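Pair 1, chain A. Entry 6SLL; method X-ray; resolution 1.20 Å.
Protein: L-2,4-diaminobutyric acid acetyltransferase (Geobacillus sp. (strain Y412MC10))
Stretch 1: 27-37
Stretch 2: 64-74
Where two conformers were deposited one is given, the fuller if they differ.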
# COMPACT_ATOMS: atom_id res chain seq x y z
N ARG A 27 5.89 3.64 -13.89
CA ARG A 27 5.40 4.65 -14.84
C ARG A 27 3.89 4.56 -15.14
O ARG A 27 3.40 5.52 -15.73
CB ARG A 27 6.24 4.65 -16.08
CG ARG A 27 6.09 3.32 -16.94
CD ARG A 27 7.01 3.32 -18.18
NE ARG A 27 6.64 2.18 -19.06
CZ ARG A 27 7.31 2.03 -20.21
NH1 ARG A 27 8.27 2.88 -20.46
NH2 ARG A 27 7.09 1.04 -21.04
N ASP A 28 3.28 3.41 -14.85
CA ASP A 28 1.86 3.28 -15.04
C ASP A 28 1.00 4.02 -13.95
O ASP A 28 -0.21 4.01 -14.02
CB ASP A 28 1.47 1.85 -15.08
CG ASP A 28 2.02 1.12 -16.25
OD1 ASP A 28 1.96 1.61 -17.40
OD2 ASP A 28 2.53 -0.01 -16.02
N GLY A 29 1.71 4.55 -12.92
CA GLY A 29 0.97 5.00 -11.75
C GLY A 29 -0.10 6.05 -12.06
O GLY A 29 -1.24 5.91 -11.56
N THR A 30 0.24 7.08 -12.88
CA THR A 30 -0.78 8.05 -13.21
C THR A 30 -1.97 7.50 -13.92
O THR A 30 -3.11 7.82 -13.64
CB THR A 30 -0.12 9.24 -13.94
OG1 THR A 30 0.51 10.06 -12.95
CG2 THR A 30 -1.11 10.04 -14.73
N ARG A 31 -1.71 6.65 -14.96
CA ARG A 31 -2.83 6.14 -15.73
C ARG A 31 -3.69 5.19 -14.93
O ARG A 31 -4.92 5.10 -15.08
CB ARG A 31 -2.37 5.49 -17.03
CG ARG A 31 -1.90 6.51 -18.06
CD ARG A 31 -1.68 6.01 -19.53
NE ARG A 31 -0.83 4.95 -19.63
CZ ARG A 31 -0.92 4.03 -20.55
NH1 ARG A 31 -1.94 3.77 -21.45
NH2 ARG A 31 0.06 3.14 -20.53
N VAL A 32 -3.02 4.42 -14.03
CA VAL A 32 -3.81 3.57 -13.10
C VAL A 32 -4.64 4.41 -12.15
O VAL A 32 -5.82 4.15 -11.93
CB VAL A 32 -2.85 2.60 -12.32
CG1 VAL A 32 -3.62 1.93 -11.21
CG2 VAL A 32 -2.27 1.61 -13.28
N TRP A 33 -4.04 5.50 -11.60
CA TRP A 33 -4.75 6.41 -10.75
C TRP A 33 -6.01 6.95 -11.47
O TRP A 33 -7.08 7.02 -10.89
CB TRP A 33 -3.78 7.50 -10.31
CG TRP A 33 -4.40 8.58 -9.45
CD1 TRP A 33 -4.61 8.55 -8.12
CD2 TRP A 33 -4.91 9.86 -9.93
NE1 TRP A 33 -5.19 9.73 -7.71
CE2 TRP A 33 -5.37 10.55 -8.79
CE3 TRP A 33 -4.93 10.46 -11.18
CZ2 TRP A 33 -5.87 11.81 -8.86
CZ3 TRP A 33 -5.40 11.75 -11.26
CH2 TRP A 33 -5.89 12.40 -10.13
N GLU A 34 -5.79 7.37 -12.72
CA GLU A 34 -6.94 7.88 -13.50
C GLU A 34 -8.02 6.87 -13.68
O GLU A 34 -9.25 7.17 -13.55
CB GLU A 34 -6.46 8.40 -14.86
CG GLU A 34 -5.61 9.69 -14.73
CD GLU A 34 -5.00 10.16 -15.98
OE1 GLU A 34 -4.81 9.33 -16.89
OE2 GLU A 34 -4.67 11.36 -16.06
N LEU A 35 -7.64 5.58 -13.93
CA LEU A 35 -8.63 4.49 -14.03
C LEU A 35 -9.42 4.33 -12.75
O LEU A 35 -10.64 4.26 -12.74
CB LEU A 35 -7.93 3.16 -14.41
CG LEU A 35 -8.79 1.95 -14.43
CD1 LEU A 35 -9.59 1.88 -15.71
CD2 LEU A 35 -7.98 0.67 -14.40
N ILE A 36 -8.70 4.30 -11.60
CA ILE A 36 -9.38 4.16 -10.31
C ILE A 36 -10.28 5.36 -10.07
O ILE A 36 -11.45 5.19 -9.66
CB ILE A 36 -8.37 4.00 -9.18
CG1 ILE A 36 -7.41 2.82 -9.40
CG2 ILE A 36 -9.05 3.92 -7.82
CD1 ILE A 36 -8.09 1.53 -9.54
N ARG A 37 -9.80 6.54 -10.31
CA ARG A 37 -10.69 7.66 -10.08
C ARG A 37 -11.90 7.68 -10.92
O ARG A 37 -13.01 7.99 -10.40
CB ARG A 37 -9.99 8.85 -10.44
CG ARG A 37 -10.85 10.09 -10.47
CD ARG A 37 -10.24 11.31 -11.14
NE ARG A 37 -10.10 11.02 -12.56
CZ ARG A 37 -9.20 11.63 -13.37
NH1 ARG A 37 -8.42 12.58 -12.93
NH2 ARG A 37 -9.09 11.20 -14.65
N ALA A 64 -4.57 -4.57 -17.62
CA ALA A 64 -5.14 -4.89 -18.92
C ALA A 64 -5.16 -3.67 -19.77
O ALA A 64 -5.53 -2.57 -19.33
CB ALA A 64 -6.58 -5.40 -18.75
N GLU A 65 -4.71 -3.83 -21.04
CA GLU A 65 -4.67 -2.73 -22.00
C GLU A 65 -5.42 -3.11 -23.27
O GLU A 65 -5.35 -4.28 -23.68
CB GLU A 65 -3.29 -2.38 -22.39
CG GLU A 65 -2.63 -1.62 -21.34
CD GLU A 65 -1.07 -1.47 -21.53
OE1 GLU A 65 -0.46 -2.40 -21.93
OE2 GLU A 65 -0.55 -0.38 -21.35
N HIS A 66 -6.08 -2.16 -23.86
CA HIS A 66 -6.80 -2.39 -25.14
C HIS A 66 -6.55 -1.19 -26.01
O HIS A 66 -6.84 -0.06 -25.62
CB HIS A 66 -8.26 -2.61 -24.88
CG HIS A 66 -9.04 -2.84 -26.18
ND1 HIS A 66 -9.91 -1.91 -26.65
CD2 HIS A 66 -9.08 -3.89 -27.02
CE1 HIS A 66 -10.38 -2.36 -27.80
NE2 HIS A 66 -9.94 -3.57 -28.00
N GLU A 67 -5.96 -1.41 -27.19
CA GLU A 67 -5.70 -0.40 -28.17
C GLU A 67 -5.00 0.78 -27.50
O GLU A 67 -5.27 1.95 -27.80
CB GLU A 67 -6.97 -0.02 -28.92
CG GLU A 67 -7.47 -1.18 -29.82
CD GLU A 67 -8.66 -0.87 -30.67
OE1 GLU A 67 -9.37 0.12 -30.33
OE2 GLU A 67 -8.89 -1.81 -31.53
N GLY A 68 -4.05 0.44 -26.62
CA GLY A 68 -3.19 1.46 -25.98
C GLY A 68 -3.62 2.10 -24.72
O GLY A 68 -2.87 2.87 -24.17
N ASP A 69 -4.89 1.82 -24.34
CA ASP A 69 -5.50 2.41 -23.14
C ASP A 69 -5.48 1.36 -22.01
O ASP A 69 -5.76 0.20 -22.25
CB ASP A 69 -6.99 2.77 -23.38
CG ASP A 69 -7.18 3.86 -24.30
OD1 ASP A 69 -6.21 4.65 -24.55
OD2 ASP A 69 -8.18 3.70 -25.01
N ILE A 70 -5.14 1.80 -20.80
CA ILE A 70 -5.29 0.93 -19.62
C ILE A 70 -6.79 0.82 -19.39
O ILE A 70 -7.47 1.82 -19.14
CB ILE A 70 -4.44 1.39 -18.42
CG1 ILE A 70 -2.90 1.23 -18.74
CG2 ILE A 70 -4.87 0.60 -17.19
CD1 ILE A 70 -2.01 1.83 -17.64
N VAL A 71 -7.30 -0.39 -19.43
CA VAL A 71 -8.70 -0.68 -19.21
C VAL A 71 -8.99 -1.50 -17.97
O VAL A 71 -10.14 -1.72 -17.63
CB VAL A 71 -9.38 -1.24 -20.46
CG1 VAL A 71 -9.35 -0.23 -21.63
CG2 VAL A 71 -8.83 -2.58 -20.83
N GLY A 72 -7.93 -2.07 -17.34
CA GLY A 72 -8.12 -2.87 -16.14
C GLY A 72 -6.92 -2.82 -15.29
O GLY A 72 -5.77 -2.69 -15.76
N PHE A 73 -7.14 -3.01 -13.98
CA PHE A 73 -6.02 -3.08 -12.98
C PHE A 73 -6.50 -3.96 -11.85
O PHE A 73 -7.65 -3.88 -11.40
CB PHE A 73 -5.69 -1.68 -12.48
CG PHE A 73 -4.63 -1.63 -11.41
CD1 PHE A 73 -3.32 -1.83 -11.72
CD2 PHE A 73 -4.95 -1.29 -10.11
CE1 PHE A 73 -2.33 -1.72 -10.77
CE2 PHE A 73 -3.99 -1.15 -9.13
CZ PHE A 73 -2.67 -1.37 -9.47
N ILE A 74 -5.55 -4.75 -11.34
CA ILE A 74 -5.67 -5.41 -10.02
C ILE A 74 -4.45 -5.13 -9.24
O ILE A 74 -3.31 -5.42 -9.68
CB ILE A 74 -5.91 -6.95 -10.13
CG1 ILE A 74 -7.06 -7.27 -10.87
CG2 ILE A 74 -5.96 -7.52 -8.70
CD1 ILE A 74 -7.41 -8.72 -10.89
O HOH W 1 -4.84 4.60 -20.16

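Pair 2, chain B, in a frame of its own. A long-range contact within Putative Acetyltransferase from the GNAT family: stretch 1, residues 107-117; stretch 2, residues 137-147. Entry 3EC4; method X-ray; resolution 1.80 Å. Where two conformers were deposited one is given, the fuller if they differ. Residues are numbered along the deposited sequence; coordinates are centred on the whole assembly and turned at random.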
# COMPACT_ATOMS: atom_id res chain seq x y z
N THR B 107 17.80 6.37 9.35
CA THR B 107 17.95 6.48 10.79
C THR B 107 16.62 6.33 11.55
O THR B 107 16.62 5.98 12.71
CB THR B 107 18.68 7.78 11.23
OG1 THR B 107 17.93 8.95 10.85
CG2 THR B 107 20.09 7.86 10.64
N ASP B 108 15.49 6.59 10.88
CA ASP B 108 14.16 6.49 11.48
C ASP B 108 13.56 5.10 11.44
O ASP B 108 12.48 4.86 12.01
CB ASP B 108 13.21 7.47 10.78
CG ASP B 108 13.74 8.88 10.79
OD1 ASP B 108 13.77 9.49 11.87
OD2 ASP B 108 14.12 9.38 9.71
N VAL B 109 14.25 4.17 10.80
CA VAL B 109 13.64 2.86 10.52
C VAL B 109 13.22 2.09 11.78
O VAL B 109 12.10 1.60 11.82
CB VAL B 109 14.52 2.04 9.58
CG1 VAL B 109 14.02 0.56 9.51
CG2 VAL B 109 14.55 2.73 8.18
N PRO B 110 14.06 2.04 12.84
CA PRO B 110 13.58 1.41 14.10
C PRO B 110 12.25 1.97 14.63
O PRO B 110 11.33 1.19 15.00
CB PRO B 110 14.72 1.71 15.07
CG PRO B 110 15.93 1.75 14.19
CD PRO B 110 15.46 2.49 12.98
N GLU B 111 12.15 3.29 14.68
CA GLU B 111 10.93 3.94 15.14
C GLU B 111 9.75 3.76 14.21
O GLU B 111 8.62 3.65 14.69
CB GLU B 111 11.18 5.43 15.37
CG GLU B 111 11.98 5.67 16.60
CD GLU B 111 12.43 7.10 16.73
OE1 GLU B 111 13.40 7.51 16.00
OE2 GLU B 111 11.82 7.82 17.57
N MSE B 112 10.01 3.75 12.89
CA MSE B 112 8.97 3.48 11.87
C MSE B 112 8.46 2.07 12.02
O MSE B 112 7.26 1.79 11.97
CB MSE B 112 9.58 3.64 10.48
CG MSE B 112 9.88 5.16 10.12
SE MSE B 112 10.99 5.25 8.50
CE MSE B 112 9.62 4.94 7.21
N THR B 113 9.39 1.16 12.21
CA THR B 113 9.03 -0.24 12.44
C THR B 113 8.18 -0.46 13.69
O THR B 113 7.18 -1.19 13.64
CB THR B 113 10.30 -1.08 12.45
OG1 THR B 113 10.82 -1.10 11.12
CG2 THR B 113 9.97 -2.52 12.92
N ALA B 114 8.54 0.13 14.81
CA ALA B 114 7.73 0.01 16.03
C ALA B 114 6.32 0.52 15.78
O ALA B 114 5.34 -0.12 16.15
CB ALA B 114 8.32 0.77 17.15
N LEU B 115 6.23 1.72 15.19
CA LEU B 115 4.90 2.33 14.89
C LEU B 115 4.06 1.45 13.97
O LEU B 115 2.89 1.15 14.30
CB LEU B 115 5.10 3.74 14.29
CG LEU B 115 3.88 4.50 13.75
CD1 LEU B 115 2.80 4.76 14.81
CD2 LEU B 115 4.43 5.86 13.15
N ALA B 116 4.66 0.98 12.87
CA ALA B 116 3.98 0.17 11.93
C ALA B 116 3.47 -1.15 12.54
O ALA B 116 2.31 -1.54 12.31
CB ALA B 116 4.86 -0.12 10.74
N LEU B 117 4.31 -1.82 13.30
CA LEU B 117 3.91 -3.11 13.89
C LEU B 117 2.80 -2.96 14.94
O LEU B 117 2.00 -3.88 15.12
CB LEU B 117 5.15 -3.85 14.44
CG LEU B 117 6.22 -4.25 13.39
CD1 LEU B 117 7.40 -4.99 14.05
CD2 LEU B 117 5.63 -5.10 12.25
N VAL B 137 5.80 13.02 11.52
CA VAL B 137 5.70 14.12 12.45
C VAL B 137 6.24 13.64 13.79
O VAL B 137 5.96 12.51 14.22
CB VAL B 137 4.25 14.64 12.64
CG1 VAL B 137 4.25 15.86 13.55
CG2 VAL B 137 3.62 14.99 11.30
N ARG B 138 7.03 14.51 14.42
CA ARG B 138 7.61 14.21 15.74
C ARG B 138 6.96 15.07 16.80
O ARG B 138 6.74 16.25 16.58
CB ARG B 138 9.13 14.43 15.74
CG ARG B 138 9.84 13.46 14.79
CD ARG B 138 11.22 13.02 15.29
NE ARG B 138 11.64 11.81 14.58
CZ ARG B 138 11.87 10.61 15.14
NH1 ARG B 138 11.76 10.43 16.44
NH2 ARG B 138 12.22 9.59 14.38
N ILE B 139 6.68 14.46 17.93
CA ILE B 139 6.05 15.10 19.10
C ILE B 139 6.81 14.59 20.34
O ILE B 139 6.98 13.38 20.52
CB ILE B 139 4.55 14.73 19.20
CG1 ILE B 139 3.77 15.30 18.03
CG2 ILE B 139 3.94 15.23 20.55
CD1 ILE B 139 2.27 15.01 18.07
N ASP B 140 7.30 15.52 21.17
CA ASP B 140 8.14 15.21 22.36
C ASP B 140 9.33 14.36 21.96
O ASP B 140 9.72 13.43 22.69
CB ASP B 140 7.35 14.46 23.46
CG ASP B 140 6.03 15.16 23.84
OD1 ASP B 140 6.06 16.39 24.06
OD2 ASP B 140 4.99 14.46 23.93
N GLY B 141 9.86 14.62 20.77
CA GLY B 141 10.95 13.80 20.22
C GLY B 141 10.60 12.42 19.71
O GLY B 141 11.45 11.74 19.16
N ARG B 142 9.36 12.00 19.86
CA ARG B 142 8.90 10.71 19.35
C ARG B 142 8.32 10.84 17.95
O ARG B 142 7.79 11.89 17.59
CB ARG B 142 7.87 10.12 20.28
CG ARG B 142 8.35 10.06 21.69
CD ARG B 142 7.49 9.22 22.61
NE ARG B 142 8.21 9.10 23.89
CZ ARG B 142 8.12 9.94 24.93
NH1 ARG B 142 7.29 10.98 24.94
NH2 ARG B 142 8.88 9.71 25.99
N LEU B 143 8.42 9.77 17.16
CA LEU B 143 7.77 9.69 15.85
C LEU B 143 6.29 9.43 16.08
O LEU B 143 5.92 8.33 16.39
CB LEU B 143 8.37 8.57 15.00
CG LEU B 143 7.80 8.36 13.58
CD1 LEU B 143 7.97 9.65 12.77
CD2 LEU B 143 8.40 7.15 12.91
N ALA B 144 5.47 10.46 15.93
CA ALA B 144 4.05 10.38 16.27
C ALA B 144 3.22 9.64 15.23
O ALA B 144 2.26 8.97 15.54
CB ALA B 144 3.51 11.75 16.48
N ALA B 145 3.59 9.80 13.96
CA ALA B 145 2.77 9.39 12.84
C ALA B 145 3.64 9.43 11.61
O ALA B 145 4.62 10.17 11.56
CB ALA B 145 1.58 10.34 12.63
N MSE B 146 3.24 8.65 10.62
CA MSE B 146 3.94 8.63 9.34
C MSE B 146 3.00 8.30 8.18
O MSE B 146 1.85 7.84 8.37
CB MSE B 146 5.10 7.64 9.37
CG MSE B 146 4.63 6.24 9.38
SE MSE B 146 6.12 4.98 9.43
CE MSE B 146 5.14 3.38 9.56
N ALA B 147 3.51 8.52 6.97
CA ALA B 147 2.85 8.09 5.74
C ALA B 147 3.88 8.05 4.63
O ALA B 147 4.89 8.76 4.68
CB ALA B 147 1.69 9.02 5.32
O HOH W 2 12.98 12.30 12.26
O HOH W 3 9.35 7.01 18.25

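In both pairs a helix packs across a beta hairpin. The hairpin is closed by a type I' turn, A:His66 to A:Asp69 in pair 1 and B:Ile139 to B:Arg142 in pair 2. The central 14 residues superpose with an RMSD of 0.4 Å. The axes of the helix and the second strand come within 8.8 Å in pair 1 and 9.1 Å in pair 2. Their directions differ by 65° and 47°. The buried areas are similar, 457 and 436 Å².

The turn glycines, A:Gly68 and B:Gly141, coincide. Both have positive phi, which favours glycine.

A:Leu35 matches B:Leu115, and both have chi1 t and chi2 p. Each lies along the second strand. A:Leu35 CD2 is 3.8 Å from A:Phe73 CB, and B:Leu115 CD2 is 3.8 Å from B:Met146 CG. The backbone beneath carries small residues at A:Gly72 and B:Ala145. A:Leu35 CD2 lies 3.8 Å from A:Gly72 C, and B:Leu115 CD2 lies 3.9 Å from B:Ala145 CA.

The neighbouring apolar positions are filled differently. In pair 1 the aromatic ring of A:Phe73 is covered by a branched side chain. A:Val32 CG1 sits 3.5 Å from the centroid of the A:Phe73 ring, almost on the ring normal, a CH-pi contact. In pair 2 two selenomethionines take these positions. B:Met112 CG is 3.8 Å from B:Met146 SE. The long B:Met146 side chain also reaches the small B:Ala116, with CE 3.7 Å from B:Ala116 CB. At the matching place A:Ile36 CD1 is 4.3 Å from A:Phe73 CD2.

A:Ile70 and B:Leu143 both point toward the helix. A:Ile70 CD1 packs 3.7 Å from A:Arg31 CB and also lies over one face of the A:Arg31 guanidinium. B:Leu143 CD2 likewise packs on B:Glu111, 4.1 Å from B:Glu111 CB, but comes closer to B:Met112 CG, at 3.7 Å.

The polar end reverses its charges. A:Arg31 on the helix faces A:Glu65 on the strand; B:Glu111 on the helix faces B:Arg138. The pair 1 bridge is long, with A:Arg31 NH2 3.7 Å from A:Glu65 OE2. A:Arg31 NH1 also makes a weak hydrogen bond to A:Gly68 O at 3.0 Å. Pair 2 is tighter. B:Arg138 NH1 donates a hydrogen bond to B:Glu111 OE2 at 2.8 Å, and B:Arg138 NH2 donates one to B:Glu111 OE1 at 2.9 Å, both within the salt bridge. B:Asp108, which matches A:Asp28, joins in, with B:Arg138 NH2 3.0 Å from B:Asp108 OD1. In pair 1 the arginine is on the helix, and A:Asp28 OD1 forms a long salt bridge with A:Arg31 NH2 at 4.0 Å. In each pair a water links the charged helix residue, A:Arg31 or B:Glu111, to the backbone N of A:Ile70 or B:Leu143.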